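Local coordinates for CrtC domain-containing protein (Fusarium vanettenii 77-13-4, PDB 7A0Q) that acts as a kievitone hydratase, a lyase that probably adds water to the isoflavonoid phytoalexin kievitone, at residues A[222-227]-A[322-327]; A[260-265]-A[292-297]; A[317-322]-A[336-341]; A[174-179]-A[203-208]. All coordinates share one frame; numbering follows the deposited sequence.

Interaction 1. Residues A[222-227]-A[322-327]; sequences FQLHIP and ITFSGN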
loop_
_atom_site.group_PDB
_atom_site.type_symbol
_atom_site.label_atom_id
_atom_site.label_comp_id
_atom_site.label_asym_id
_atom_site.label_seq_id
_atom_site.Cartn_x
_atom_site.Cartn_y
_atom_site.Cartn_z
ATOM N N PHE A 222 3.910 6.656 2.710
ATOM C CA PHE A 222 2.979 6.503 3.817
ATOM C C PHE A 222 1.550 6.383 3.307
ATOM O O PHE A 222 1.115 7.147 2.435
ATOM C CB PHE A 222 3.043 7.687 4.780
ATOM C CG PHE A 222 4.310 7.766 5.565
ATOM C CD1 PHE A 222 4.450 7.047 6.748
ATOM C CD2 PHE A 222 5.358 8.570 5.138
ATOM C CE1 PHE A 222 5.624 7.117 7.489
ATOM C CE2 PHE A 222 6.535 8.654 5.880
ATOM C CZ PHE A 222 6.670 7.935 7.051
ATOM N N GLN A 223 0.813 5.456 3.911
ATOM C CA GLN A 223 -0.611 5.251 3.679
ATOM C C GLN A 223 -1.290 5.441 5.029
ATOM O O GLN A 223 -1.104 4.616 5.926
ATOM C CB GLN A 223 -0.852 3.845 3.132
ATOM C CG GLN A 223 -2.316 3.501 2.965
ATOM C CD GLN A 223 -2.612 2.026 3.158
ATOM O OE1 GLN A 223 -3.527 1.670 3.901
ATOM N NE2 GLN A 223 -1.859 1.157 2.473
ATOM N N LEU A 224 -2.062 6.517 5.193
ATOM C CA LEU A 224 -2.568 6.876 6.517
ATOM C C LEU A 224 -4.092 6.923 6.570
ATOM O O LEU A 224 -4.749 7.444 5.659
ATOM C CB LEU A 224 -2.006 8.227 6.978
ATOM C CG LEU A 224 -0.482 8.366 6.904
ATOM C CD1 LEU A 224 -0.060 9.770 7.342
ATOM C CD2 LEU A 224 0.243 7.269 7.719
ATOM N N HIS A 225 -4.635 6.422 7.679
ATOM C CA HIS A 225 -6.060 6.471 7.995
ATOM C C HIS A 225 -6.261 7.216 9.309
ATOM O O HIS A 225 -5.499 7.016 10.259
ATOM C CB HIS A 225 -6.659 5.064 8.127
ATOM C CG HIS A 225 -6.431 4.205 6.925
ATOM N ND1 HIS A 225 -7.395 4.003 5.961
ATOM C CD2 HIS A 225 -5.327 3.548 6.501
ATOM C CE1 HIS A 225 -6.903 3.228 5.006
ATOM N NE2 HIS A 225 -5.644 2.951 5.305
ATOM N N ILE A 226 -7.274 8.080 9.347
ATOM C CA ILE A 226 -7.645 8.806 10.565
ATOM C C ILE A 226 -9.096 8.457 10.878
ATOM O O ILE A 226 -10.020 9.090 10.343
ATOM C CB ILE A 226 -7.438 10.322 10.409
ATOM C CG1 ILE A 226 -5.978 10.611 10.054
ATOM C CG2 ILE A 226 -7.832 11.056 11.707
ATOM C CD1 ILE A 226 -5.699 12.064 9.672
ATOM N N PRO A 227 -9.336 7.444 11.716
ATOM C CA PRO A 227 -10.696 6.887 11.866
ATOM C C PRO A 227 -11.791 7.884 12.218
ATOM O O PRO A 227 -12.954 7.640 11.868
ATOM C CB PRO A 227 -10.513 5.848 12.980
ATOM C CG PRO A 227 -9.093 5.386 12.818
ATOM C CD PRO A 227 -8.307 6.586 12.332
ATOM N N ILE A 322 1.882 0.797 11.007
ATOM C CA ILE A 322 2.304 1.918 11.842
ATOM C C ILE A 322 1.087 2.502 12.545
ATOM O O ILE A 322 -0.051 2.376 12.078
ATOM C CB ILE A 322 3.022 3.028 11.029
ATOM C CG1 ILE A 322 2.063 3.638 9.999
ATOM C CG2 ILE A 322 4.302 2.500 10.366
ATOM C CD1 ILE A 322 2.607 4.882 9.285
ATOM N N THR A 323 1.330 3.151 13.684
ATOM C CA THR A 323 0.332 3.977 14.344
ATOM C C THR A 323 0.879 5.391 14.460
ATOM O O THR A 323 2.086 5.620 14.338
ATOM C CB THR A 323 -0.036 3.447 15.741
ATOM O OG1 THR A 323 1.138 3.452 16.562
ATOM C CG2 THR A 323 -0.602 2.028 15.667
ATOM N N PHE A 324 -0.010 6.356 14.672
ATOM C CA PHE A 324 0.476 7.721 14.773
ATOM C C PHE A 324 -0.481 8.565 15.596
ATOM O O PHE A 324 -1.663 8.244 15.759
ATOM C CB PHE A 324 0.711 8.363 13.388
ATOM C CG PHE A 324 -0.533 8.522 12.551
ATOM C CD1 PHE A 324 -0.925 7.524 11.667
ATOM C CD2 PHE A 324 -1.293 9.679 12.624
ATOM C CE1 PHE A 324 -2.063 7.673 10.891
ATOM C CE2 PHE A 324 -2.433 9.834 11.855
ATOM C CZ PHE A 324 -2.822 8.821 10.986
ATOM N N SER A 325 0.068 9.647 16.126
ATOM C CA SER A 325 -0.691 10.735 16.705
ATOM C C SER A 325 -0.311 12.010 15.973
ATOM O O SER A 325 0.680 12.065 15.239
ATOM C CB SER A 325 -0.411 10.877 18.209
ATOM O OG SER A 325 0.955 11.185 18.428
ATOM N N GLY A 326 -1.115 13.042 16.181
ATOM C CA GLY A 326 -0.792 14.342 15.630
ATOM C C GLY A 326 -1.980 15.270 15.734
ATOM O O GLY A 326 -2.858 15.079 16.575
ATOM N N ASN A 327 -1.986 16.283 14.877
ATOM C CA ASN A 327 -3.097 17.213 14.810
ATOM C C ASN A 327 -3.478 17.430 13.358
ATOM O O ASN A 327 -2.649 17.295 12.456
ATOM C CB ASN A 327 -2.771 18.569 15.468
ATOM C CG ASN A 327 -2.023 19.510 14.539
ATOM O OD1 ASN A 327 -2.627 20.271 13.774
ATOM N ND2 ASN A 327 -0.702 19.470 14.608
#
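Gln223 OE1 is gripped twice: by NE2 of His225, whose carbonyl touches the Phe324 ring across the contact, and by the hydroxyl of Tyr64. The His225 NE2–Gln223 OE1 bond is 2.8 Å long and nearly straight (165°); it reaches the amide oxygen on a lone pair and lies close to the imidazole plane. ND1 of the same ring bonds to Lys232 NZ, which fixes its rotation.

Phe222 and Leu224 alternate with these polar side chains and meet residues 322-327. CD1 of Ile322 is the tip that does the touching, 3.7 Å from Leu224 CD2. The same methyl comes in at the edge of the Phe222 ring, 3.8 Å from its CD1. Phe324, two residues further along, points to the same side of its strand. Its CG sits between the backbone N and the carbonyl carbon (chi1 64°), and the ring points back at residues 224-226. Leu224 CD2 lies 3.9 Å from Phe324 CE1, Ile226 CG1 meets the ring edge 3.7 Å from Phe324 CZ, and His225 O is 3.3 Å from Phe324 CZ.

The two strands cross at 63°, with axes 8.7 Å apart at their closest, and do not pair directly. Strand 331-343 bonds to both of them, while Leu299 touches Phe222, Leu224, Ile322 and Phe324. This is the apolar interior of a closed eight-stranded lipocalin-like barrel.

Interaction 2. Residues A[260-265]-A[292-297]; sequences LVLPLE and SGFGDF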
loop_
_atom_site.group_PDB
_atom_site.type_symbol
_atom_site.label_atom_id
_atom_site.label_comp_id
_atom_site.label_asym_id
_atom_site.label_seq_id
_atom_site.Cartn_x
_atom_site.Cartn_y
_atom_site.Cartn_z
ATOM N N LEU A 260 -6.557 17.051 -1.725
ATOM C CA LEU A 260 -5.513 18.012 -1.373
ATOM C C LEU A 260 -4.166 17.493 -1.856
ATOM O O LEU A 260 -3.831 16.326 -1.644
ATOM C CB LEU A 260 -5.468 18.251 0.143
ATOM C CG LEU A 260 -6.839 18.278 0.828
ATOM C CD1 LEU A 260 -6.689 18.450 2.340
ATOM C CD2 LEU A 260 -7.703 19.380 0.232
ATOM N N VAL A 261 -3.395 18.355 -2.508
ATOM C CA VAL A 261 -2.049 18.019 -2.961
ATOM C C VAL A 261 -1.102 18.992 -2.258
ATOM O O VAL A 261 -1.022 20.176 -2.615
ATOM C CB VAL A 261 -1.936 18.093 -4.485
ATOM C CG1 VAL A 261 -0.550 17.631 -4.934
ATOM C CG2 VAL A 261 -3.059 17.234 -5.120
ATOM N N LEU A 262 -0.397 18.503 -1.233
ATOM C CA LEU A 262 0.249 19.387 -0.265
ATOM C C LEU A 262 1.707 19.002 -0.066
ATOM O O LEU A 262 2.027 17.820 0.075
ATOM C CB LEU A 262 -0.469 19.332 1.097
ATOM C CG LEU A 262 -1.993 19.504 1.067
ATOM C CD1 LEU A 262 -2.583 19.296 2.457
ATOM C CD2 LEU A 262 -2.360 20.881 0.530
ATOM N N PRO A 263 2.615 19.978 -0.047
ATOM C CA PRO A 263 4.000 19.684 0.338
ATOM C C PRO A 263 4.076 19.228 1.787
ATOM O O PRO A 263 3.226 19.566 2.613
ATOM C CB PRO A 263 4.720 21.029 0.153
ATOM C CG PRO A 263 3.814 21.872 -0.682
ATOM C CD PRO A 263 2.413 21.399 -0.365
ATOM N N LEU A 264 5.133 18.481 2.105
ATOM C CA LEU A 264 5.364 18.063 3.486
ATOM C C LEU A 264 6.854 18.105 3.812
ATOM O O LEU A 264 7.712 18.105 2.928
ATOM C CB LEU A 264 4.792 16.658 3.774
ATOM C CG LEU A 264 5.383 15.453 3.035
ATOM C CD1 LEU A 264 6.676 14.932 3.657
ATOM C CD2 LEU A 264 4.352 14.327 2.955
ATOM N N GLU A 265 7.143 18.148 5.107
ATOM C CA GLU A 265 8.495 17.988 5.628
ATOM C C GLU A 265 8.598 16.616 6.281
ATOM O O GLU A 265 7.728 16.238 7.071
ATOM C CB GLU A 265 8.832 19.091 6.637
ATOM C CG GLU A 265 8.782 20.483 6.045
ATOM C CD GLU A 265 9.047 21.564 7.076
ATOM O OE1 GLU A 265 9.438 21.221 8.212
ATOM O OE2 GLU A 265 8.864 22.753 6.741
ATOM N N SER A 292 1.917 20.610 4.904
ATOM C CA SER A 292 1.732 22.059 4.859
ATOM C C SER A 292 0.258 22.426 4.845
ATOM O O SER A 292 -0.494 21.996 3.962
ATOM C CB SER A 292 2.422 22.642 3.625
ATOM O OG SER A 292 2.391 24.069 3.633
ATOM N N GLY A 293 -0.147 23.237 5.822
ATOM C CA GLY A 293 -1.506 23.721 5.904
ATOM C C GLY A 293 -2.506 22.723 6.439
ATOM O O GLY A 293 -3.697 23.052 6.528
ATOM N N PHE A 294 -2.066 21.519 6.809
ATOM C CA PHE A 294 -2.979 20.437 7.160
ATOM C C PHE A 294 -2.755 19.921 8.575
ATOM O O PHE A 294 -3.699 19.919 9.372
ATOM C CB PHE A 294 -2.840 19.296 6.138
ATOM C CG PHE A 294 -3.839 18.187 6.329
ATOM C CD1 PHE A 294 -5.146 18.330 5.886
ATOM C CD2 PHE A 294 -3.478 17.003 6.956
ATOM C CE1 PHE A 294 -6.071 17.318 6.063
ATOM C CE2 PHE A 294 -4.400 15.985 7.133
ATOM C CZ PHE A 294 -5.701 16.141 6.686
ATOM N N GLY A 295 -1.552 19.470 8.913
ATOM C CA GLY A 295 -1.307 19.002 10.266
ATOM C C GLY A 295 0.092 18.447 10.402
ATOM O O GLY A 295 0.881 18.439 9.455
ATOM N N ASP A 296 0.407 17.994 11.610
ATOM C CA ASP A 296 1.685 17.342 11.845
ATOM C C ASP A 296 1.444 16.034 12.581
ATOM O O ASP A 296 0.464 15.882 13.313
ATOM C CB ASP A 296 2.686 18.237 12.613
ATOM C CG ASP A 296 2.101 18.858 13.864
ATOM O OD1 ASP A 296 1.196 18.263 14.480
ATOM O OD2 ASP A 296 2.560 19.954 14.243
ATOM N N PHE A 297 2.337 15.081 12.348
ATOM C CA PHE A 297 2.129 13.706 12.774
ATOM C C PHE A 297 3.421 13.103 13.294
ATOM O O PHE A 297 4.503 13.375 12.765
ATOM C CB PHE A 297 1.582 12.853 11.617
ATOM C CG PHE A 297 0.376 13.452 10.955
ATOM C CD1 PHE A 297 -0.895 13.144 11.402
ATOM C CD2 PHE A 297 0.521 14.364 9.915
ATOM C CE1 PHE A 297 -2.014 13.715 10.805
ATOM C CE2 PHE A 297 -0.586 14.942 9.318
ATOM C CZ PHE A 297 -1.852 14.617 9.755
#
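Ser292 and Pro263 supply the polar part of this contact. Ser292 N donates to Pro263 O at 2.8 Å, an almost straight bond of 169°, and the Ser292 CB lies against the same oxygen at 3.3 Å. Strand 282-291 ends just before Ser292, so this bond prolongs its pairing with strand 259-275 into the turn that leads on to 295-297.

The rest is apolar. Leu262 CD1 packs 3.7 Å from Phe294 CB and equally far from Ser292 O. Leu260 CD1 is equally near Phe294 CD1 and CE1, 3.9 Å from each. Both leucines cross the Phe294 side chain at about a right angle. With CG anti to the backbone N (chi1 -174°), Phe294 carries its ring to where Tyr231 and His329 also meet it edge-to-face. Phe294 and Gly295 both face Ile291, forming a classic beta bulge.

One backbone bond is the polar link between the two segments, while side-chain cohesion comes from two leucines set against Phe294 at the barrel's rim.

Interaction 3. Residues A[317-322]-A[336-341]; sequences AYEGFI and YGLVEI. With IMD (imidazole), chain F.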
loop_
_atom_site.group_PDB
_atom_site.type_symbol
_atom_site.label_atom_id
_atom_site.label_comp_id
_atom_site.label_asym_id
_atom_site.label_seq_id
_atom_site.Cartn_x
_atom_site.Cartn_y
_atom_site.Cartn_z
ATOM N N ALA A 317 11.614 -4.876 0.714
ATOM C CA ALA A 317 10.960 -3.662 1.183
ATOM C C ALA A 317 10.636 -3.768 2.663
ATOM O O ALA A 317 10.270 -4.842 3.146
ATOM C CB ALA A 317 9.671 -3.380 0.401
ATOM N N TYR A 318 10.749 -2.645 3.370
ATOM C CA TYR A 318 10.090 -2.529 4.660
ATOM C C TYR A 318 8.630 -2.168 4.402
ATOM O O TYR A 318 8.340 -1.136 3.790
ATOM C CB TYR A 318 10.767 -1.484 5.550
ATOM C CG TYR A 318 10.367 -1.653 6.997
ATOM C CD1 TYR A 318 9.250 -1.005 7.514
ATOM C CD2 TYR A 318 11.085 -2.506 7.838
ATOM C CE1 TYR A 318 8.869 -1.182 8.839
ATOM C CE2 TYR A 318 10.710 -2.687 9.168
ATOM C CZ TYR A 318 9.600 -2.032 9.660
ATOM O OH TYR A 318 9.221 -2.218 10.973
ATOM N N GLU A 319 7.714 -3.038 4.816
ATOM C CA GLU A 319 6.287 -2.822 4.582
ATOM C C GLU A 319 5.595 -3.005 5.923
ATOM O O GLU A 319 5.175 -4.109 6.269
ATOM C CB GLU A 319 5.751 -3.767 3.532
ATOM C CG GLU A 319 6.438 -3.677 2.212
ATOM C CD GLU A 319 5.828 -2.627 1.320
ATOM O OE1 GLU A 319 4.857 -1.956 1.741
ATOM O OE2 GLU A 319 6.326 -2.485 0.187
ATOM N N GLY A 320 5.474 -1.913 6.670
ATOM C CA GLY A 320 5.166 -2.010 8.079
ATOM C C GLY A 320 3.886 -1.328 8.512
ATOM O O GLY A 320 3.607 -0.185 8.139
ATOM N N PHE A 321 3.096 -2.042 9.305
ATOM C CA PHE A 321 1.991 -1.418 10.020
ATOM C C PHE A 321 2.538 -0.364 10.973
ATOM O O PHE A 321 3.543 -0.589 11.652
ATOM C CB PHE A 321 1.220 -2.489 10.796
ATOM C CG PHE A 321 0.005 -1.983 11.507
ATOM C CD1 PHE A 321 -1.027 -1.370 10.813
ATOM C CD2 PHE A 321 -0.121 -2.148 12.884
ATOM C CE1 PHE A 321 -2.162 -0.920 11.477
ATOM C CE2 PHE A 321 -1.249 -1.701 13.559
ATOM C CZ PHE A 321 -2.277 -1.088 12.862
ATOM N N ILE A 322 1.882 0.797 11.007
ATOM C CA ILE A 322 2.304 1.918 11.842
ATOM C C ILE A 322 1.087 2.502 12.545
ATOM O O ILE A 322 -0.051 2.376 12.078
ATOM C CB ILE A 322 3.022 3.028 11.029
ATOM C CG1 ILE A 322 2.063 3.638 9.999
ATOM C CG2 ILE A 322 4.302 2.500 10.366
ATOM C CD1 ILE A 322 2.607 4.882 9.285
ATOM N N TYR A 336 -3.750 5.023 12.083
ATOM C CA TYR A 336 -2.910 3.881 11.760
ATOM C C TYR A 336 -2.719 3.855 10.250
ATOM O O TYR A 336 -3.364 4.600 9.508
ATOM C CB TYR A 336 -3.534 2.565 12.247
ATOM C CG TYR A 336 -4.867 2.279 11.582
ATOM C CD1 TYR A 336 -4.929 1.650 10.337
ATOM C CD2 TYR A 336 -6.065 2.651 12.187
ATOM C CE1 TYR A 336 -6.146 1.412 9.707
ATOM C CE2 TYR A 336 -7.288 2.402 11.574
ATOM C CZ TYR A 336 -7.321 1.787 10.335
ATOM O OH TYR A 336 -8.523 1.545 9.719
ATOM N N GLY A 337 -1.837 2.974 9.802
ATOM C CA GLY A 337 -1.632 2.825 8.370
ATOM C C GLY A 337 -0.421 1.979 8.088
ATOM O O GLY A 337 -0.111 1.046 8.833
ATOM N N LEU A 338 0.271 2.322 7.004
ATOM C CA LEU A 338 1.421 1.540 6.576
ATOM C C LEU A 338 2.524 2.464 6.081
ATOM O O LEU A 338 2.255 3.501 5.463
ATOM C CB LEU A 338 1.024 0.539 5.477
ATOM C CG LEU A 338 2.145 -0.345 4.912
ATOM C CD1 LEU A 338 1.648 -1.765 4.668
ATOM C CD2 LEU A 338 2.729 0.265 3.622
ATOM N N VAL A 339 3.769 2.094 6.382
ATOM C CA VAL A 339 4.941 2.736 5.802
ATOM C C VAL A 339 5.626 1.736 4.885
ATOM O O VAL A 339 5.792 0.558 5.238
ATOM C CB VAL A 339 5.912 3.267 6.873
ATOM C CG1 VAL A 339 6.468 2.138 7.724
ATOM C CG2 VAL A 339 7.027 4.042 6.193
ATOM N N GLU A 340 5.975 2.189 3.687
ATOM C CA GLU A 340 6.794 1.422 2.763
ATOM C C GLU A 340 8.144 2.105 2.618
ATOM O O GLU A 340 8.206 3.316 2.377
ATOM C CB GLU A 340 6.111 1.301 1.402
ATOM C CG GLU A 340 7.007 0.733 0.331
ATOM C CD GLU A 340 6.284 0.587 -0.980
ATOM O OE1 GLU A 340 5.646 -0.466 -1.180
ATOM O OE2 GLU A 340 6.327 1.524 -1.801
ATOM N N ILE A 341 9.220 1.338 2.787
ATOM C CA ILE A 341 10.576 1.826 2.562
ATOM C C ILE A 341 11.209 0.927 1.521
ATOM O O ILE A 341 11.363 -0.281 1.746
ATOM C CB ILE A 341 11.421 1.843 3.842
ATOM C CG1 ILE A 341 10.680 2.560 4.972
ATOM C CG2 ILE A 341 12.742 2.536 3.566
ATOM C CD1 ILE A 341 11.429 2.535 6.301
HETATM N N1 IMD F . 3.864 1.641 -2.689
HETATM C C2 IMD F . 3.004 2.586 -3.134
HETATM N N3 IMD F . 1.775 2.021 -3.241
HETATM C C4 IMD F . 1.862 0.735 -2.861
HETATM C C5 IMD F . 3.176 0.492 -2.510
#
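Around the Tyr318 ring, Val339 CG1 stands at the edge, near the ring plane and 4.2 Å from Tyr318 CD1; CE1 of the same ring lies 3.9 Å from the CA of Gly320, which has no side chain to stand in its way. The Phe321 ring comes obliquely to the partner strand: its CD1 is 3.3 Å from Gly337 O and its CE1 is 3.8 Å from Tyr336 CB. Tyr302 and Phe26 meet Phe321 edge-to-face, and the Tyr336 ring lies nearly parallel to that of His225.

The backbones form an antiparallel hairpin, the last two strands of the lipocalin-like barrel. Three hydrogen-bonded pairs, Tyr318–Ile341, Gly320–Val339 and Ile322–Gly337, give six backbone bonds. On the face with Tyr318 and Ile341, Ile322 CG2 presses on Val339 CG1 at 3.4 Å, tighter than usual van der Waals contact.

The other face carries Glu319, Phe321, Leu338 and Glu340. The two glutamates lie side by side and point the same way. Glu319 bends at chi2 (-87°), whereas Glu340 is extended beyond CG, and their carboxylate planes stand 85° apart, with Glu319 OE2 only 2.5 Å from Glu340 OE1. Glu340 OE2 accepts from imidazole N1 at 2.6 Å and also from Trp219 NE1. The imidazole, probably from the crystallisation liquor, hydrogen-bonds Asp206 OD2 as well.

Interaction 4. Residues A[174-179]-A[203-208]; sequences WEFGLP and TWYDRQ. With IMD (imidazole), chain F.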
loop_
_atom_site.group_PDB
_atom_site.type_symbol
_atom_site.label_atom_id
_atom_site.label_comp_id
_atom_site.label_asym_id
_atom_site.label_seq_id
_atom_site.Cartn_x
_atom_site.Cartn_y
_atom_site.Cartn_z
ATOM N N TRP A 174 1.586 6.580 -12.786
ATOM C CA TRP A 174 0.140 6.678 -12.633
ATOM C C TRP A 174 -0.221 5.813 -11.445
ATOM O O TRP A 174 0.225 4.671 -11.368
ATOM C CB TRP A 174 -0.596 6.186 -13.890
ATOM C CG TRP A 174 -0.390 7.084 -15.066
ATOM C CD1 TRP A 174 -1.200 8.099 -15.471
ATOM C CD2 TRP A 174 0.710 7.053 -15.979
ATOM N NE1 TRP A 174 -0.669 8.716 -16.586
ATOM C CE2 TRP A 174 0.503 8.087 -16.917
ATOM C CE3 TRP A 174 1.856 6.254 -16.091
ATOM C CZ2 TRP A 174 1.398 8.342 -17.961
ATOM C CZ3 TRP A 174 2.749 6.512 -17.130
ATOM C CH2 TRP A 174 2.508 7.546 -18.049
ATOM N N GLU A 175 -0.983 6.368 -10.500
ATOM C CA GLU A 175 -1.249 5.637 -9.266
ATOM C C GLU A 175 -2.597 6.039 -8.681
ATOM O O GLU A 175 -2.891 7.230 -8.555
ATOM C CB GLU A 175 -0.138 5.892 -8.230
ATOM C CG GLU A 175 -0.336 5.116 -6.907
ATOM C CD GLU A 175 0.441 5.709 -5.731
ATOM O OE1 GLU A 175 0.979 6.837 -5.851
ATOM O OE2 GLU A 175 0.493 5.061 -4.665
ATOM N N PHE A 176 -3.406 5.044 -8.294
ATOM C CA PHE A 176 -4.595 5.312 -7.495
ATOM C C PHE A 176 -4.685 4.317 -6.345
ATOM O O PHE A 176 -4.212 3.181 -6.432
ATOM C CB PHE A 176 -5.899 5.307 -8.332
ATOM C CG PHE A 176 -6.227 3.987 -8.997
ATOM C CD1 PHE A 176 -5.819 3.731 -10.308
ATOM C CD2 PHE A 176 -7.005 3.044 -8.347
ATOM C CE1 PHE A 176 -6.144 2.549 -10.938
ATOM C CE2 PHE A 176 -7.329 1.848 -8.981
ATOM C CZ PHE A 176 -6.894 1.605 -10.271
ATOM N N GLY A 177 -5.272 4.786 -5.254
ATOM C CA GLY A 177 -5.519 3.960 -4.082
ATOM C C GLY A 177 -7.012 3.849 -3.847
ATOM O O GLY A 177 -7.749 4.820 -4.027
ATOM N N LEU A 178 -7.454 2.657 -3.454
ATOM C CA LEU A 178 -8.830 2.435 -3.026
ATOM C C LEU A 178 -8.748 2.129 -1.539
ATOM O O LEU A 178 -8.395 1.003 -1.162
ATOM C CB LEU A 178 -9.461 1.268 -3.795
ATOM C CG LEU A 178 -9.357 1.404 -5.316
ATOM C CD1 LEU A 178 -9.899 0.181 -6.059
ATOM C CD2 LEU A 178 -10.026 2.689 -5.795
ATOM N N PRO A 179 -9.018 3.102 -0.650
ATOM C CA PRO A 179 -8.487 3.012 0.726
ATOM C C PRO A 179 -9.196 2.071 1.690
ATOM O O PRO A 179 -8.538 1.478 2.553
ATOM C CB PRO A 179 -8.596 4.455 1.245
ATOM C CG PRO A 179 -8.866 5.285 0.064
ATOM C CD PRO A 179 -9.552 4.440 -0.949
ATOM N N THR A 203 -9.605 -3.029 3.110
ATOM C CA THR A 203 -8.400 -3.225 2.315
ATOM C C THR A 203 -8.092 -1.944 1.562
ATOM O O THR A 203 -8.987 -1.348 0.956
ATOM C CB THR A 203 -8.565 -4.395 1.328
ATOM O OG1 THR A 203 -8.714 -5.612 2.066
ATOM C CG2 THR A 203 -7.349 -4.534 0.400
ATOM N N TRP A 204 -6.831 -1.521 1.603
ATOM C CA TRP A 204 -6.332 -0.479 0.719
ATOM C C TRP A 204 -5.696 -1.204 -0.455
ATOM O O TRP A 204 -4.706 -1.925 -0.284
ATOM C CB TRP A 204 -5.321 0.419 1.422
ATOM C CG TRP A 204 -4.744 1.526 0.543
ATOM C CD1 TRP A 204 -4.064 1.385 -0.646
ATOM C CD2 TRP A 204 -4.795 2.930 0.811
ATOM N NE1 TRP A 204 -3.684 2.626 -1.124
ATOM C CE2 TRP A 204 -4.124 3.587 -0.247
ATOM C CE3 TRP A 204 -5.334 3.697 1.850
ATOM C CZ2 TRP A 204 -3.981 4.976 -0.291
ATOM C CZ3 TRP A 204 -5.179 5.080 1.808
ATOM C CH2 TRP A 204 -4.522 5.702 0.741
ATOM N N TYR A 205 -6.288 -1.040 -1.628
ATOM C CA TYR A 205 -5.743 -1.563 -2.869
ATOM C C TYR A 205 -5.050 -0.418 -3.599
ATOM O O TYR A 205 -5.643 0.646 -3.800
ATOM C CB TYR A 205 -6.866 -2.167 -3.716
ATOM C CG TYR A 205 -6.427 -2.555 -5.105
ATOM C CD1 TYR A 205 -5.803 -3.787 -5.327
ATOM C CD2 TYR A 205 -6.651 -1.713 -6.192
ATOM C CE1 TYR A 205 -5.397 -4.157 -6.593
ATOM C CE2 TYR A 205 -6.237 -2.074 -7.471
ATOM C CZ TYR A 205 -5.623 -3.297 -7.658
ATOM O OH TYR A 205 -5.232 -3.657 -8.925
ATOM N N ASP A 206 -3.790 -0.621 -3.972
ATOM C CA ASP A 206 -3.023 0.421 -4.646
ATOM C C ASP A 206 -2.541 -0.088 -5.996
ATOM O O ASP A 206 -1.910 -1.149 -6.081
ATOM C CB ASP A 206 -1.825 0.887 -3.805
ATOM C CG ASP A 206 -1.514 2.344 -4.022
ATOM O OD1 ASP A 206 -2.265 3.195 -3.507
ATOM O OD2 ASP A 206 -0.527 2.632 -4.724
ATOM N N ARG A 207 -2.831 0.672 -7.042
ATOM C CA ARG A 207 -2.485 0.311 -8.413
ATOM C C ARG A 207 -1.533 1.354 -8.973
ATOM O O ARG A 207 -1.838 2.548 -8.933
ATOM C CB ARG A 207 -3.755 0.240 -9.263
ATOM C CG ARG A 207 -3.512 0.045 -10.723
ATOM C CD ARG A 207 -3.043 -1.356 -11.049
ATOM N NE ARG A 207 -2.893 -1.493 -12.502
ATOM C CZ ARG A 207 -1.760 -1.828 -13.120
ATOM N NH1 ARG A 207 -0.646 -2.084 -12.417
ATOM N NH2 ARG A 207 -1.746 -1.924 -14.444
ATOM N N GLN A 208 -0.393 0.914 -9.495
ATOM C CA GLN A 208 0.620 1.861 -9.950
ATOM C C GLN A 208 1.331 1.317 -11.172
ATOM O O GLN A 208 1.740 0.157 -11.190
ATOM C CB GLN A 208 1.642 2.148 -8.844
ATOM C CG GLN A 208 2.633 3.253 -9.227
ATOM C CD GLN A 208 3.423 3.762 -8.044
ATOM O OE1 GLN A 208 3.299 3.249 -6.928
ATOM N NE2 GLN A 208 4.246 4.789 -8.279
HETATM N N1 IMD F . 3.864 1.641 -2.689
HETATM C C2 IMD F . 3.004 2.586 -3.134
HETATM N N3 IMD F . 1.775 2.021 -3.241
HETATM C C4 IMD F . 1.862 0.735 -2.861
HETATM C C5 IMD F . 3.176 0.492 -2.510
#
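Asp206 and Glu175 bring their carboxylates together, with Asp206 OD2 2.6 Å from Glu175 OE2 and the two planes steeply inclined. That Asp206 OD2 also accepts from N3 of the bound imidazole at 2.8 Å. Its other oxygen, OD1, takes a 2.8 Å bond from Trp204 NE1 that is almost perfectly straight (177°), lies in the indole plane and arrives on the anti side of the carboxylate. Glu175 OE1 is bonded to Trp236 NE1, and the Glu175 carboxylate stacks on the Gln208 amide with the planes 14° apart.

Beneath these groups runs an antiparallel strand pair of the N-terminal lipocalin domain of the CrtC family. Phe176–Arg207 and Leu178–Tyr205 are its hydrogen-bonded pairs, giving four backbone bonds.

Gly177 CA passes 3.7 Å from Trp204 NE1, and the backbone of Pro179 lies over one indole face, with Pro179 CB 3.4 Å from Trp204 CE3. On the opposite side of the sheet, Arg207 CB makes a CH-pi contact with Phe176, 3.8 Å from the ring centroid. The Arg207 chain bends at chi2; its guanidinium nitrogens bond to Gly56 O, Ser58 O and Ser50 O, with Trp59 as a cation-pi partner. Leu178 lies alongside Tyr205, its CD1 3.8 Å from Tyr205 CD2.

How the interactions relate
Interactions 1, 2 and 3 belong to the lipocalin-like barrel, interaction 4 to the N-terminal domain. Interactions 1, 3 and 4 are buried. Interactions 1 and 3 share Ile322 and strand 317-328, but interaction 1 is apolar packing across the barrel interior. Interaction 2, at the surface, combines one backbone bond with leucine–phenylalanine packing; it joins interaction 1 through neighbouring strands 295-308 and 317-328, where Phe297 packs on Phe324. Interactions 3 and 4 are backbone-bonded strand pairs, each with a close pair of carboxylates. They do not touch, but the imidazole bonds a carboxylate of each, linking Glu340 of one domain to Asp206 of the other. Trp204 of interaction 4 packs on Gln223 and His225 of interaction 1.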